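PDB 3LPZ: uncharacterized protein from Chaetomium thermophilum, which probably acts in the Get pathway of tail-anchored protein biogenesis, as a Get4-family alpha-solenoid that binds Get5. Local coordinates for residues A[78-81]-A[82-86]; A[48-51]-A[52-55]; A[122-125]-A[126-130]. All coordinates share one frame; numbering follows the deposited sequence.

Interaction 1. Residues A[78-81]-A[82-86]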
loop_
_atom_site.group_PDB
_atom_site.type_symbol
_atom_site.label_atom_id
_atom_site.label_comp_id
_atom_site.label_asym_id
_atom_site.label_seq_id
_atom_site.Cartn_x
_atom_site.Cartn_y
_atom_site.Cartn_z
ATOM N N ALA A 78 -11.965 -4.415 19.671
ATOM C CA ALA A 78 -11.773 -4.620 18.226
ATOM C C ALA A 78 -10.597 -5.567 17.981
ATOM O O ALA A 78 -10.653 -6.412 17.095
ATOM C CB ALA A 78 -11.566 -3.268 17.488
ATOM N N VAL A 79 -9.526 -5.424 18.760
ATOM C CA VAL A 79 -8.386 -6.370 18.672
ATOM C C VAL A 79 -8.821 -7.785 19.083
ATOM O O VAL A 79 -8.427 -8.786 18.438
ATOM C CB VAL A 79 -7.147 -5.860 19.515
ATOM C CG1 VAL A 79 -6.019 -6.904 19.590
ATOM C CG2 VAL A 79 -6.603 -4.545 18.906
ATOM N N LEU A 80 -9.645 -7.882 20.135
ATOM C CA LEU A 80 -10.152 -9.183 20.597
ATOM C C LEU A 80 -11.007 -9.835 19.498
ATOM O O LEU A 80 -11.012 -11.043 19.333
ATOM C CB LEU A 80 -10.975 -9.001 21.882
ATOM C CG LEU A 80 -11.432 -10.253 22.635
ATOM C CD1 LEU A 80 -10.252 -11.198 22.891
ATOM C CD2 LEU A 80 -12.155 -9.877 23.953
ATOM N N LEU A 81 -11.722 -9.007 18.741
ATOM C CA LEU A 81 -12.557 -9.483 17.665
ATOM C C LEU A 81 -11.695 -10.193 16.613
ATOM O O LEU A 81 -12.064 -11.262 16.121
ATOM C CB LEU A 81 -13.330 -8.312 17.028
ATOM C CG LEU A 81 -14.100 -8.609 15.720
ATOM C CD1 LEU A 81 -15.194 -9.683 15.970
ATOM C CD2 LEU A 81 -14.684 -7.317 15.090
ATOM N N VAL A 82 -10.568 -9.580 16.247
ATOM C CA VAL A 82 -9.647 -10.205 15.292
ATOM C C VAL A 82 -9.131 -11.507 15.889
ATOM O O VAL A 82 -9.064 -12.512 15.187
ATOM C CB VAL A 82 -8.415 -9.315 14.950
ATOM C CG1 VAL A 82 -7.456 -10.070 14.000
ATOM C CG2 VAL A 82 -8.862 -8.000 14.310
ATOM N N ASP A 83 -8.733 -11.522 17.163
ATOM C CA ASP A 83 -8.212 -12.758 17.744
ATOM C C ASP A 83 -9.297 -13.848 17.776
ATOM O O ASP A 83 -9.013 -15.047 17.683
ATOM C CB ASP A 83 -7.598 -12.481 19.122
ATOM C CG ASP A 83 -6.174 -11.945 19.015
ATOM O OD1 ASP A 83 -5.272 -12.658 18.493
ATOM O OD2 ASP A 83 -5.942 -10.805 19.442
ATOM N N THR A 84 -10.552 -13.409 17.898
ATOM C CA THR A 84 -11.678 -14.319 17.889
ATOM C C THR A 84 -11.829 -14.942 16.503
ATOM O O THR A 84 -12.082 -16.137 16.413
ATOM C CB THR A 84 -12.973 -13.612 18.349
ATOM O OG1 THR A 84 -12.786 -13.164 19.705
ATOM C CG2 THR A 84 -14.180 -14.560 18.301
ATOM N N PHE A 85 -11.665 -14.146 15.438
ATOM C CA PHE A 85 -11.720 -14.669 14.053
ATOM C C PHE A 85 -10.626 -15.726 13.858
ATOM O O PHE A 85 -10.848 -16.777 13.266
ATOM C CB PHE A 85 -11.541 -13.542 13.016
ATOM C CG PHE A 85 -12.796 -12.700 12.747
ATOM C CD1 PHE A 85 -14.077 -13.235 12.832
ATOM C CD2 PHE A 85 -12.674 -11.375 12.344
ATOM C CE1 PHE A 85 -15.227 -12.442 12.555
ATOM C CE2 PHE A 85 -13.818 -10.579 12.069
ATOM C CZ PHE A 85 -15.086 -11.124 12.169
ATOM N N ARG A 86 -9.430 -15.429 14.332
ATOM C CA ARG A 86 -8.336 -16.414 14.314
ATOM C C ARG A 86 -8.653 -17.730 14.988
ATOM O O ARG A 86 -8.430 -18.790 14.406
ATOM C CB ARG A 86 -7.135 -15.864 15.040
ATOM C CG ARG A 86 -6.475 -14.800 14.342
ATOM C CD ARG A 86 -5.138 -14.589 15.011
ATOM N NE ARG A 86 -4.416 -13.549 14.314
ATOM C CZ ARG A 86 -4.289 -12.308 14.752
ATOM N NH1 ARG A 86 -4.834 -11.939 15.929
ATOM N NH2 ARG A 86 -3.599 -11.453 14.023
#
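L81 and F85, one helical turn apart, run side by side in the same direction and form the densely packed half of this contact. Methyl CD1 of L81 rests over one face of the F85 ring, displaced toward its rim, with CD1 4.1 Å from CZ of F85. The leucine reaches that spot because its CG stands anti to the backbone N (chi1 171°). The main-chain ladder of the helix joins the same two residues, F85 N donating to L81 O at 3.0 Å.

T84 is buried too, and it shows how a helix absorbs a hydroxyl. Its OG1 lies anti to its own carbonyl carbon (chi1 -62°), which turns it back along the helix to donate to L80 O at 2.8 Å. The same L80 O accepts from T84 N, also at 2.8 Å, and the two donors arrive from opposite faces of the carbonyl plane, OG1 39° out of it. A valine here would probably leave L80 O with the amide alone of these two donors and put a methyl against a polar oxygen.

On the looser side D83 and R86 are partly exposed, while V79 beside them is buried. D83 N donates to V79 O at 3.0 Å. The D83 side chain has a second conformer, so its weak bridge to R86 NH1 is doubtful. The guanidinium has V82 CG1 over one face, and its NH2 pairs with E120 and D123.

Helix 71-88, to which all these residues belong, lies in the N-terminal part of the solenoid: T84 and L80 touch L58 of helix 51-67, V82 meets F117 and W124 of helix 112-128, and L81 with F85 packs on L100 of helix 94-104.

Interaction 2. Residues A[48-51]-A[52-55]; sequences QGNW and AAAV
N50 caps helix 51-67 with its side chain: OD1 accepts from A53 N at 3.3 Å. The bond is long and comes from above the amide plane, 62° out of it, rather than onto a lone pair. CG of N50 points anti to the backbone N (chi1 -167°), which swings the amide forward over the first turn. Main-chain bonds carry on from there, A54 N to N50 O at 3.2 Å and V55 N to W51 O at 2.9 Å; the first lies in the carbonyl plane and is nearly straight, at 168°.

Two helices meet at this corner. Helix 28-47 ends in a Schellman motif whose C-prime residue is G49, with positive phi, N50 N bonding to Y45 O and G49 N to S46 O. One residue later N50 is already the N-cap of the next helix, so the hairpin turns within very few residues, as suits the stacked helical pairs of an alpha-solenoid.

Van der Waals contacts make up the rest. The N50 amide lies against the methyl of A53, with both CG and ND2 3.5 Å from CB. W51 spreads one face of its indole beneath G49 CA, which sits 3.7 Å above the ring plane near the rim; the W51 side chain also touches S46, Q87 and A88. CB and CG2 of V55 each lie 3.4 Å from W51 O, and the valine leans on helix 71-88 through L81 and F85.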
loop_
_atom_site.group_PDB
_atom_site.type_symbol
_atom_site.label_atom_id
_atom_site.label_comp_id
_atom_site.label_asym_id
_atom_site.label_seq_id
_atom_site.Cartn_x
_atom_site.Cartn_y
_atom_site.Cartn_z
ATOM N N GLN A 48 -17.418 -22.384 24.322
ATOM C CA GLN A 48 -18.324 -23.406 23.850
ATOM C C GLN A 48 -18.428 -23.535 22.320
ATOM O O GLN A 48 -19.256 -24.278 21.836
ATOM C CB GLN A 48 -19.701 -23.332 24.530
ATOM C CG GLN A 48 -20.439 -22.025 24.480
ATOM C CD GLN A 48 -21.611 -22.005 25.464
ATOM O OE1 GLN A 48 -21.630 -21.222 26.412
ATOM N NE2 GLN A 48 -22.582 -22.882 25.247
ATOM N N GLY A 49 -17.567 -22.836 21.577
ATOM C CA GLY A 49 -17.552 -22.929 20.114
ATOM C C GLY A 49 -18.651 -22.132 19.412
ATOM O O GLY A 49 -18.900 -22.329 18.208
ATOM N N ASN A 50 -19.330 -21.254 20.138
ATOM C CA ASN A 50 -20.318 -20.387 19.501
ATOM C C ASN A 50 -19.599 -19.099 19.058
ATOM O O ASN A 50 -19.723 -18.014 19.674
ATOM C CB ASN A 50 -21.519 -20.097 20.416
ATOM C CG ASN A 50 -22.690 -19.461 19.650
ATOM O OD1 ASN A 50 -22.553 -19.090 18.462
ATOM N ND2 ASN A 50 -23.849 -19.347 20.316
ATOM N N TRP A 51 -18.807 -19.250 18.004
ATOM C CA TRP A 51 -17.991 -18.154 17.493
ATOM C C TRP A 51 -18.842 -17.036 16.942
ATOM O O TRP A 51 -18.466 -15.865 17.081
ATOM C CB TRP A 51 -17.039 -18.655 16.401
ATOM C CG TRP A 51 -16.166 -19.747 16.920
ATOM C CD1 TRP A 51 -16.240 -21.087 16.607
ATOM C CD2 TRP A 51 -15.115 -19.614 17.877
ATOM N NE1 TRP A 51 -15.288 -21.778 17.301
ATOM C CE2 TRP A 51 -14.579 -20.901 18.085
ATOM C CE3 TRP A 51 -14.552 -18.525 18.558
ATOM C CZ2 TRP A 51 -13.506 -21.133 18.944
ATOM C CZ3 TRP A 51 -13.493 -18.756 19.419
ATOM C CH2 TRP A 51 -12.985 -20.048 19.608
ATOM N N ALA A 52 -19.977 -17.394 16.333
ATOM C CA ALA A 52 -20.848 -16.401 15.714
ATOM C C ALA A 52 -21.403 -15.423 16.763
ATOM O O ALA A 52 -21.514 -14.234 16.500
ATOM C CB ALA A 52 -21.974 -17.067 14.921
ATOM N N ALA A 53 -21.741 -15.948 17.937
ATOM C CA ALA A 53 -22.194 -15.128 19.056
ATOM C C ALA A 53 -21.069 -14.229 19.575
ATOM O O ALA A 53 -21.264 -13.030 19.752
ATOM C CB ALA A 53 -22.739 -16.017 20.182
ATOM N N ALA A 54 -19.896 -14.812 19.818
ATOM C CA ALA A 54 -18.789 -14.037 20.341
ATOM C C ALA A 54 -18.483 -12.866 19.400
ATOM O O ALA A 54 -18.259 -11.750 19.858
ATOM C CB ALA A 54 -17.551 -14.909 20.509
ATOM N N VAL A 55 -18.453 -13.146 18.091
ATOM C CA VAL A 55 -18.167 -12.145 17.078
ATOM C C VAL A 55 -19.211 -11.027 17.063
ATOM O O VAL A 55 -18.848 -9.845 17.001
ATOM C CB VAL A 55 -18.017 -12.792 15.645
ATOM C CG1 VAL A 55 -18.181 -11.731 14.519
ATOM C CG2 VAL A 55 -16.683 -13.498 15.514
#

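Interaction 3. Residues A[122-125]-A[126-130]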
loop_
_atom_site.group_PDB
_atom_site.type_symbol
_atom_site.label_atom_id
_atom_site.label_comp_id
_atom_site.label_asym_id
_atom_site.label_seq_id
_atom_site.Cartn_x
_atom_site.Cartn_y
_atom_site.Cartn_z
ATOM N N ILE A 122 -4.751 -6.934 9.375
ATOM C CA ILE A 122 -4.020 -7.267 8.149
ATOM C C ILE A 122 -3.367 -8.651 8.268
ATOM O O ILE A 122 -3.421 -9.430 7.308
ATOM C CB ILE A 122 -2.953 -6.207 7.793
ATOM C CG1 ILE A 122 -3.614 -4.859 7.411
ATOM C CG2 ILE A 122 -1.973 -6.716 6.655
ATOM C CD1 ILE A 122 -4.426 -4.880 6.138
ATOM N N ASP A 123 -2.776 -8.943 9.430
ATOM C CA ASP A 123 -2.093 -10.221 9.678
ATOM C C ASP A 123 -3.099 -11.368 9.656
ATOM O O ASP A 123 -2.851 -12.408 9.046
ATOM C CB ASP A 123 -1.325 -10.221 11.017
ATOM C CG ASP A 123 -0.753 -11.583 11.355
ATOM O OD1 ASP A 123 0.341 -11.924 10.848
ATOM O OD2 ASP A 123 -1.403 -12.336 12.099
ATOM N N TRP A 124 -4.252 -11.186 10.279
ATOM C CA TRP A 124 -5.279 -12.226 10.148
ATOM C C TRP A 124 -5.645 -12.419 8.661
ATOM O O TRP A 124 -5.791 -13.538 8.196
ATOM C CB TRP A 124 -6.512 -11.887 10.984
ATOM C CG TRP A 124 -7.779 -12.569 10.510
ATOM C CD1 TRP A 124 -8.191 -13.860 10.793
ATOM C CD2 TRP A 124 -8.803 -11.996 9.687
ATOM N NE1 TRP A 124 -9.409 -14.093 10.218
ATOM C CE2 TRP A 124 -9.804 -12.979 9.522
ATOM C CE3 TRP A 124 -8.978 -10.737 9.080
ATOM C CZ2 TRP A 124 -10.968 -12.753 8.766
ATOM C CZ3 TRP A 124 -10.126 -10.510 8.325
ATOM C CH2 TRP A 124 -11.114 -11.520 8.180
ATOM N N SER A 125 -5.762 -11.325 7.914
ATOM C CA SER A 125 -6.178 -11.434 6.512
ATOM C C SER A 125 -5.096 -12.149 5.649
ATOM O O SER A 125 -5.423 -12.792 4.662
ATOM C CB SER A 125 -6.545 -10.066 5.944
ATOM O OG SER A 125 -5.391 -9.321 5.570
ATOM N N LYS A 126 -3.825 -12.027 6.019
ATOM C CA LYS A 126 -2.745 -12.730 5.305
ATOM C C LYS A 126 -2.829 -14.229 5.525
ATOM O O LYS A 126 -2.691 -15.026 4.576
ATOM C CB LYS A 126 -1.369 -12.259 5.781
ATOM C CG LYS A 126 -1.060 -10.806 5.523
ATOM C CD LYS A 126 0.301 -10.491 6.143
ATOM C CE LYS A 126 0.886 -9.245 5.588
ATOM N NZ LYS A 126 2.213 -9.018 6.221
ATOM N N LYS A 127 -3.043 -14.608 6.784
ATOM C CA LYS A 127 -3.052 -16.010 7.178
ATOM C C LYS A 127 -4.382 -16.707 6.893
ATOM O O LYS A 127 -4.403 -17.898 6.636
ATOM C CB LYS A 127 -2.644 -16.121 8.662
ATOM C CG LYS A 127 -1.120 -15.954 8.783
ATOM C CD LYS A 127 -0.608 -15.688 10.175
ATOM C CE LYS A 127 0.906 -15.546 10.105
ATOM N NZ LYS A 127 1.378 -14.466 11.013
ATOM N N PHE A 128 -5.481 -15.959 6.899
ATOM C CA PHE A 128 -6.801 -16.545 6.785
ATOM C C PHE A 128 -7.511 -16.167 5.471
ATOM O O PHE A 128 -8.667 -16.488 5.272
ATOM C CB PHE A 128 -7.622 -16.230 8.054
ATOM C CG PHE A 128 -7.153 -17.014 9.276
ATOM C CD1 PHE A 128 -6.069 -16.555 10.060
ATOM C CD2 PHE A 128 -7.732 -18.249 9.595
ATOM C CE1 PHE A 128 -5.643 -17.266 11.168
ATOM C CE2 PHE A 128 -7.287 -18.991 10.714
ATOM C CZ PHE A 128 -6.245 -18.495 11.499
ATOM N N GLY A 129 -6.786 -15.516 4.563
ATOM C CA GLY A 129 -7.355 -15.097 3.277
ATOM C C GLY A 129 -6.538 -15.673 2.126
ATOM O O GLY A 129 -5.471 -16.243 2.343
ATOM N N ASP A 130 -6.991 -15.466 0.895
ATOM C CA ASP A 130 -6.300 -16.036 -0.266
ATOM C C ASP A 130 -5.064 -15.231 -0.721
ATOM O O ASP A 130 -4.320 -15.702 -1.593
ATOM C CB ASP A 130 -7.264 -16.170 -1.452
ATOM C CG ASP A 130 -8.438 -17.112 -1.157
ATOM O OD1 ASP A 130 -8.353 -17.973 -0.254
ATOM O OD2 ASP A 130 -9.472 -16.970 -1.814
HETATM O O HOH W 1 1.861 -9.484 9.119
#
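The carbonyl oxygen of I122 is gripped by two donors, S125 OG at 2.6 Å and K126 N at 2.9 Å. The serine hydroxyl gets there because it sits between its own backbone N and carbonyl carbon (chi1 80°), folded back toward the preceding turn, and OG in turn accepts from D135 N. Carbons of the extended K126 chain lie along the same oxygen, and its CE passes 4.0 Å from I122 CG2.

On the solvent side D123 and K127 form a salt bridge, NZ reaching OD1 at 2.8 Å through the syn lone pair, the side of the other carboxylate oxygen. The other oxygen, OD2, pairs with R86, so two cations hold this carboxylate and probably steady its negative charge. K126 NZ holds a water that donates only weakly to D123 OD1.

W124 and F128 pack at the end of the helix. The five-membered ring of W124 and the F128 ring are near parallel, at 19°, but slid apart, with little overlap; CD1 of W124 meets CD1 of F128 at 3.5 Å. W124 O lies at the edge of the F128 ring, in its plane, and accepts from F128 N.

The W124 side chain is buried among neighbouring helices, where NE1 donates to Q90 O, its ring meets that of F85 in helix 71-88, V82 packs against the side chain, and S96 and L100 of helix 94-104 adjoin it; I122 and S125 touch L138 of helix 136-148.

In the fold
Along the chain the contacts come in series, interaction 2 at the start of helix 51-67, interaction 1 within helix 71-88 and interaction 3 at the end of helix 112-128. Interaction 1 lies between the others, its centre about 12 Å from each of theirs, whereas the centres of interactions 2 and 3 are about 20 Å apart and the two do not touch. It meets interaction 2 through V55 against F85 and T84, and interaction 3 through the R86–D123 salt bridge and F85 and V82 against W124. Local helical contacts are thus joined into a continuous core, the way an alpha-solenoid builds a long body from neighbouring helices, here on one side of the chain's centre.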